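Side-chain contacts in peptidase M3B, oligoendopeptidase F (Enterococcus faecium, PDB 2QR4), which probably hydrolyses peptide bonds in oligopeptides as a zinc-dependent endopeptidase of family M3: residues Val253-Val256 and Asn257-Pro261; Thr554-Ala557 and Tyr558-Ala562. All coordinates share one frame; numbering follows the deposited sequence.

Interaction 1: residues Val253-Val256 and Asn257-Pro261; sequences VDVV and NKHLP
Asn257 folds back along its own helix to grip the carbonyl of Val253 one turn earlier. Its side-chain ND2 reaches Val253 O at 2.7 Å in a nearly straight bond (171°), with the oxygen in the plane of the amide, while the backbone N of Asn257 approaches the same oxygen from the opposite face of the carbonyl. The amide lies alongside Val253, where a chi1 of 171° turns CG1 away from the backbone N to the carbonyl side, 3.6 Å from ND2. Lys474 donates to Asn257 OD1 and ND2 also bonds Glu444, so both ends of the amide are held. Next to this grip Val256 and Leu260 form a buried apolar pair, CG1 to CD2 at 4.2 Å. The other side is looser: Asp254 and Lys258 are exposed and joined through the backbone bond from Lys258 N to Asp254 O. The helix ends just beyond, at His259, whose N bonds Val256 O at 3.0 Å and whose ring brings CD2 to 2.9 Å from Val255 O, edge-on. Around this break, helix 557-579 packs on Val255 and His259, helix 418-454 meets Val253 and Val256, and helix 461-476 touches Asn257 and Leu260.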
ATOM      1  N   VAL A 253     -17.557 -23.567   6.982  1.00 41.35           N
ATOM      2  CA  VAL A 253     -16.330 -24.177   6.469  1.00 42.47           C
ATOM      3  C   VAL A 253     -16.275 -25.697   6.730  1.00 46.59           C
ATOM      4  O   VAL A 253     -15.870 -26.467   5.856  1.00 43.26           O
ATOM      5  CB  VAL A 253     -15.076 -23.440   7.009  1.00 43.66           C
ATOM      6  CG1 VAL A 253     -13.799 -24.191   6.671  1.00 29.40           C
ATOM      7  CG2 VAL A 253     -15.025 -22.032   6.438  1.00 32.29           C
ATOM      8  N   ASP A 254     -16.712 -26.123   7.915  1.00 43.91           N
ATOM      9  CA  ASP A 254     -16.712 -27.547   8.281  1.00 47.36           C
ATOM     10  C   ASP A 254     -17.705 -28.388   7.502  1.00 48.62           C
ATOM     11  O   ASP A 254     -17.373 -29.492   7.067  1.00 44.90           O
ATOM     12  CB  ASP A 254     -16.959 -27.742   9.782  1.00 47.92           C
ATOM     13  CG  ASP A 254     -15.801 -27.237  10.624  1.00 68.16           C
ATOM     14  OD1 ASP A 254     -14.737 -26.931  10.043  1.00 73.78           O
ATOM     15  OD2 ASP A 254     -15.949 -27.133  11.862  1.00 77.68           O
ATOM     16  N   VAL A 255     -18.932 -27.897   7.351  1.00 41.97           N
ATOM     17  CA  VAL A 255     -19.940 -28.656   6.609  1.00 36.41           C
ATOM     18  C   VAL A 255     -19.566 -28.756   5.126  1.00 39.01           C
ATOM     19  O   VAL A 255     -19.686 -29.814   4.514  1.00 44.95           O
ATOM     20  CB  VAL A 255     -21.347 -28.055   6.786  1.00 49.87           C
ATOM     21  CG1 VAL A 255     -22.339 -28.756   5.879  1.00 38.46           C
ATOM     22  CG2 VAL A 255     -21.790 -28.147   8.264  1.00 37.19           C
ATOM     23  N   VAL A 256     -19.072 -27.662   4.557  1.00 36.91           N
ATOM     24  CA  VAL A 256     -18.635 -27.680   3.173  1.00 38.15           C
ATOM     25  C   VAL A 256     -17.464 -28.641   2.975  1.00 40.59           C
ATOM     26  O   VAL A 256     -17.468 -29.437   2.044  1.00 46.23           O
ATOM     27  CB  VAL A 256     -18.301 -26.268   2.643  1.00 44.31           C
ATOM     28  CG1 VAL A 256     -17.619 -26.365   1.298  1.00 32.14           C
ATOM     29  CG2 VAL A 256     -19.586 -25.425   2.524  1.00 33.09           C
ATOM     30  N   ASN A 257     -16.477 -28.591   3.862  1.00 45.09           N
ATOM     31  CA  ASN A 257     -15.365 -29.549   3.803  1.00 41.67           C
ATOM     32  C   ASN A 257     -15.790 -31.008   3.895  1.00 45.26           C
ATOM     33  O   ASN A 257     -15.248 -31.868   3.201  1.00 44.28           O
ATOM     34  CB  ASN A 257     -14.302 -29.235   4.849  1.00 38.22           C
ATOM     35  CG  ASN A 257     -13.269 -28.262   4.334  1.00 41.56           C
ATOM     36  OD1 ASN A 257     -12.253 -28.662   3.767  1.00 49.36           O
ATOM     37  ND2 ASN A 257     -13.556 -26.978   4.462  1.00 42.86           N
ATOM     38  N   LYS A 258     -16.778 -31.278   4.735  1.00 39.47           N
ATOM     39  CA  LYS A 258     -17.263 -32.631   4.921  1.00 48.38           C
ATOM     40  C   LYS A 258     -18.043 -33.106   3.681  1.00 48.94           C
ATOM     41  O   LYS A 258     -18.180 -34.308   3.463  1.00 49.98           O
ATOM     42  CB  LYS A 258     -18.099 -32.708   6.208  1.00 43.93           C
ATOM     43  CG  LYS A 258     -18.890 -33.994   6.413  1.00 68.07           C
ATOM     44  CD  LYS A 258     -19.746 -33.905   7.692  1.00 76.15           C
ATOM     45  CE  LYS A 258     -21.026 -34.756   7.625  1.00 79.48           C
ATOM     46  NZ  LYS A 258     -20.767 -36.195   7.916  1.00 80.23           N
ATOM     47  N   HIS A 259     -18.512 -32.167   2.854  1.00 45.12           N
ATOM     48  CA  HIS A 259     -19.298 -32.518   1.660  1.00 36.62           C
ATOM     49  C   HIS A 259     -18.608 -32.243   0.312  1.00 40.39           C
ATOM     50  O   HIS A 259     -19.272 -32.177  -0.725  1.00 46.69           O
ATOM     51  CB  HIS A 259     -20.675 -31.846   1.684  1.00 36.41           C
ATOM     52  CG  HIS A 259     -21.547 -32.317   2.800  1.00 49.53           C
ATOM     53  ND1 HIS A 259     -22.395 -33.394   2.671  1.00 45.37           N
ATOM     54  CD2 HIS A 259     -21.680 -31.881   4.074  1.00 38.81           C
ATOM     55  CE1 HIS A 259     -23.014 -33.603   3.818  1.00 31.67           C
ATOM     56  NE2 HIS A 259     -22.602 -32.697   4.684  1.00 44.52           N
ATOM     57  N   LEU A 260     -17.290 -32.092   0.320  1.00 39.66           N
ATOM     58  CA  LEU A 260     -16.538 -31.904  -0.923  1.00 38.91           C
ATOM     59  C   LEU A 260     -16.734 -33.068  -1.904  1.00 37.55           C
ATOM     60  O   LEU A 260     -16.733 -32.868  -3.114  1.00 42.32           O
ATOM     61  CB  LEU A 260     -15.039 -31.698  -0.639  1.00 32.92           C
ATOM     62  CG  LEU A 260     -14.714 -30.393   0.086  1.00 44.12           C
ATOM     63  CD1 LEU A 260     -13.251 -30.315   0.380  1.00 31.48           C
ATOM     64  CD2 LEU A 260     -15.173 -29.171  -0.726  1.00 31.00           C
ATOM     65  N   PRO A 261     -16.894 -34.291  -1.390  1.00 45.56           N
ATOM     66  CA  PRO A 261     -17.147 -35.357  -2.374  1.00 51.28           C
ATOM     67  C   PRO A 261     -18.336 -35.071  -3.313  1.00 50.17           C
ATOM     68  O   PRO A 261     -18.332 -35.549  -4.446  1.00 44.82           O
ATOM     69  CB  PRO A 261     -17.419 -36.604  -1.500  1.00 43.12           C
ATOM     70  CG  PRO A 261     -16.664 -36.323  -0.204  1.00 40.91           C
ATOM     71  CD  PRO A 261     -16.841 -34.802  -0.004  1.00 40.99           C
TER

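Interaction 2: residues Thr554-Ala557 and Tyr558-Ala562; sequences TQAA and YIEDA
The ring of Tyr558 turns back along the extended loop backbone of Gln555 and presents its edge to that residue's carbonyl, with CD1 3.2 Å from Gln555 O and the oxygen close to the ring plane. A chi1 of 81° sets CG between the backbone N and the carbonyl carbon, which directs the ring back toward the residues that lead into the helix. One face of the same ring is met by CG1 of Ile559, lying 3.5 Å above the plane and displaced toward the rim. Glu560 leaves the helix on another course: its chain is extended beyond CG, and the methyl of Ala556 lies over one face of its carboxylate, CB 4.0 Å from CD and from both oxygens. Asp561 stays closer to the backbone, its CG beside the backbone N and 3.3 Å from Ala557 O.

The first turn is fastened by main-chain bonds. Ala556 O takes two donors, Glu560 N at 2.9 Å in a nearly straight bond (172°) and Ile559 N from above the carbonyl plane. Ala557 O accepts Asp561 N at 2.8 Å. Helix 503-520 lines Tyr558 and Ile559 through Thr507 and Ser510, and helix 246-258 covers the side that carries Ala556. Two N-H groups thus converge on Ala556 O where the helix starts. The carboxylates of Glu560 and Asp561, both near that start, would probably interact favourably with the positive end of the helix dipole, and Asp561 OD2 also has a long, weak ion pair with Lys517 NZ.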
ATOM      1  N   THR A 554     -26.055 -21.029  13.457  1.00 38.89           N
ATOM      2  CA  THR A 554     -24.969 -21.490  14.310  1.00 39.81           C
ATOM      3  C   THR A 554     -24.836 -23.001  14.188  1.00 46.34           C
ATOM      4  O   THR A 554     -23.810 -23.573  14.569  1.00 49.29           O
ATOM      5  CB  THR A 554     -25.224 -21.154  15.792  1.00 38.45           C
ATOM      6  OG1 THR A 554     -26.450 -21.755  16.208  1.00 39.89           O
ATOM      7  CG2 THR A 554     -25.324 -19.654  16.011  1.00 30.51           C
ATOM      8  N   GLN A 555     -25.873 -23.642  13.649  1.00 42.87           N
ATOM      9  CA  GLN A 555     -25.919 -25.103  13.549  1.00 42.90           C
ATOM     10  C   GLN A 555     -25.775 -25.580  12.107  1.00 38.85           C
ATOM     11  O   GLN A 555     -26.019 -24.831  11.173  1.00 37.48           O
ATOM     12  CB  GLN A 555     -27.210 -25.654  14.162  1.00 45.31           C
ATOM     13  CG  GLN A 555     -27.382 -25.391  15.662  1.00 55.09           C
ATOM     14  CD  GLN A 555     -26.258 -25.976  16.498  1.00 59.84           C
ATOM     15  OE1 GLN A 555     -25.810 -25.364  17.462  1.00 65.55           O
ATOM     16  NE2 GLN A 555     -25.792 -27.162  16.127  1.00 68.36           N
ATOM     17  N   ALA A 556     -25.395 -26.840  11.940  1.00 48.49           N
ATOM     18  CA  ALA A 556     -25.046 -27.404  10.637  1.00 39.39           C
ATOM     19  C   ALA A 556     -26.254 -27.782   9.770  1.00 45.84           C
ATOM     20  O   ALA A 556     -26.158 -27.844   8.544  1.00 49.38           O
ATOM     21  CB  ALA A 556     -24.158 -28.627  10.844  1.00 40.67           C
ATOM     22  N   ALA A 557     -27.387 -28.042  10.412  1.00 38.13           N
ATOM     23  CA  ALA A 557     -28.529 -28.643   9.740  1.00 31.21           C
ATOM     24  C   ALA A 557     -28.941 -27.898   8.473  1.00 35.70           C
ATOM     25  O   ALA A 557     -29.220 -28.515   7.453  1.00 48.39           O
ATOM     26  CB  ALA A 557     -29.710 -28.749  10.702  1.00 25.40           C
ATOM     27  N   TYR A 558     -28.977 -26.576   8.528  1.00 33.08           N
ATOM     28  CA  TYR A 558     -29.480 -25.817   7.392  1.00 37.27           C
ATOM     29  C   TYR A 558     -28.554 -25.939   6.192  1.00 44.62           C
ATOM     30  O   TYR A 558     -29.007 -25.832   5.053  1.00 41.91           O
ATOM     31  CB  TYR A 558     -29.739 -24.342   7.744  1.00 31.50           C
ATOM     32  CG  TYR A 558     -28.508 -23.438   7.731  1.00 41.74           C
ATOM     33  CD1 TYR A 558     -27.466 -23.621   8.641  1.00 36.86           C
ATOM     34  CD2 TYR A 558     -28.412 -22.376   6.838  1.00 31.74           C
ATOM     35  CE1 TYR A 558     -26.368 -22.784   8.646  1.00 39.65           C
ATOM     36  CE2 TYR A 558     -27.319 -21.527   6.848  1.00 36.32           C
ATOM     37  CZ  TYR A 558     -26.296 -21.742   7.740  1.00 40.63           C
ATOM     38  OH  TYR A 558     -25.187 -20.913   7.718  1.00 43.96           O
ATOM     39  N   ILE A 559     -27.266 -26.175   6.431  1.00 39.11           N
ATOM     40  CA  ILE A 559     -26.365 -26.362   5.301  1.00 40.74           C
ATOM     41  C   ILE A 559     -26.462 -27.800   4.853  1.00 44.76           C
ATOM     42  O   ILE A 559     -26.467 -28.094   3.653  1.00 44.72           O
ATOM     43  CB  ILE A 559     -24.910 -25.981   5.623  1.00 44.70           C
ATOM     44  CG1 ILE A 559     -24.835 -24.505   6.031  1.00 44.99           C
ATOM     45  CG2 ILE A 559     -24.043 -26.199   4.414  1.00 30.99           C
ATOM     46  CD1 ILE A 559     -23.531 -24.117   6.676  1.00 47.84           C
ATOM     47  N   GLU A 560     -26.573 -28.699   5.821  1.00 39.94           N
ATOM     48  CA  GLU A 560     -26.773 -30.107   5.498  1.00 48.04           C
ATOM     49  C   GLU A 560     -28.041 -30.365   4.661  1.00 43.26           C
ATOM     50  O   GLU A 560     -28.023 -31.208   3.772  1.00 40.34           O
ATOM     51  CB  GLU A 560     -26.667 -30.990   6.753  1.00 48.39           C
ATOM     52  CG  GLU A 560     -25.196 -31.377   7.035  1.00 56.02           C
ATOM     53  CD  GLU A 560     -24.910 -31.788   8.472  1.00 68.87           C
ATOM     54  OE1 GLU A 560     -25.857 -31.922   9.277  1.00 72.95           O
ATOM     55  OE2 GLU A 560     -23.714 -31.987   8.794  1.00 78.21           O
ATOM     56  N   ASP A 561     -29.115 -29.612   4.904  1.00 41.07           N
ATOM     57  CA  ASP A 561     -30.327 -29.727   4.081  1.00 39.76           C
ATOM     58  C   ASP A 561     -30.077 -29.316   2.625  1.00 41.98           C
ATOM     59  O   ASP A 561     -30.558 -29.961   1.696  1.00 44.89           O
ATOM     60  CB  ASP A 561     -31.460 -28.884   4.652  1.00 47.12           C
ATOM     61  CG  ASP A 561     -32.018 -29.447   5.944  1.00 63.06           C
ATOM     62  OD1 ASP A 561     -31.759 -30.640   6.248  1.00 52.95           O
ATOM     63  OD2 ASP A 561     -32.720 -28.687   6.653  1.00 62.72           O
ATOM     64  N   ALA A 562     -29.323 -28.238   2.437  1.00 32.71           N
ATOM     65  CA  ALA A 562     -28.991 -27.767   1.107  1.00 42.15           C
ATOM     66  C   ALA A 562     -28.161 -28.838   0.396  1.00 43.87           C
ATOM     67  O   ALA A 562     -28.466 -29.226  -0.735  1.00 42.90           O
ATOM     68  CB  ALA A 562     -28.222 -26.450   1.190  1.00 36.95           C
TER
HETATM   69  O   HOH W   1     -29.028 -25.373  10.707  1.00 49.21           O

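In the fold
Interaction 1 comes first along the chain, at the break between helices 246-258 and 260-274, and interaction 2 follows some 300 residues later, where a loop after helix 542-548 enters helix 557-579. Their centres are nonetheless about 11 Å apart, on the same side of the chain's centre, and they touch directly. Val255 is the main bridge, its CG1 lying 3.4 Å from Ile559 CG2 and its CG2 3.5 Å from Ala556 CB; beside it His259 NE2 approaches Glu560 CG at 3.7 Å. The end of one helix is thus packed against the start of another, joining distant parts of the M3 family region in this largely helical chain.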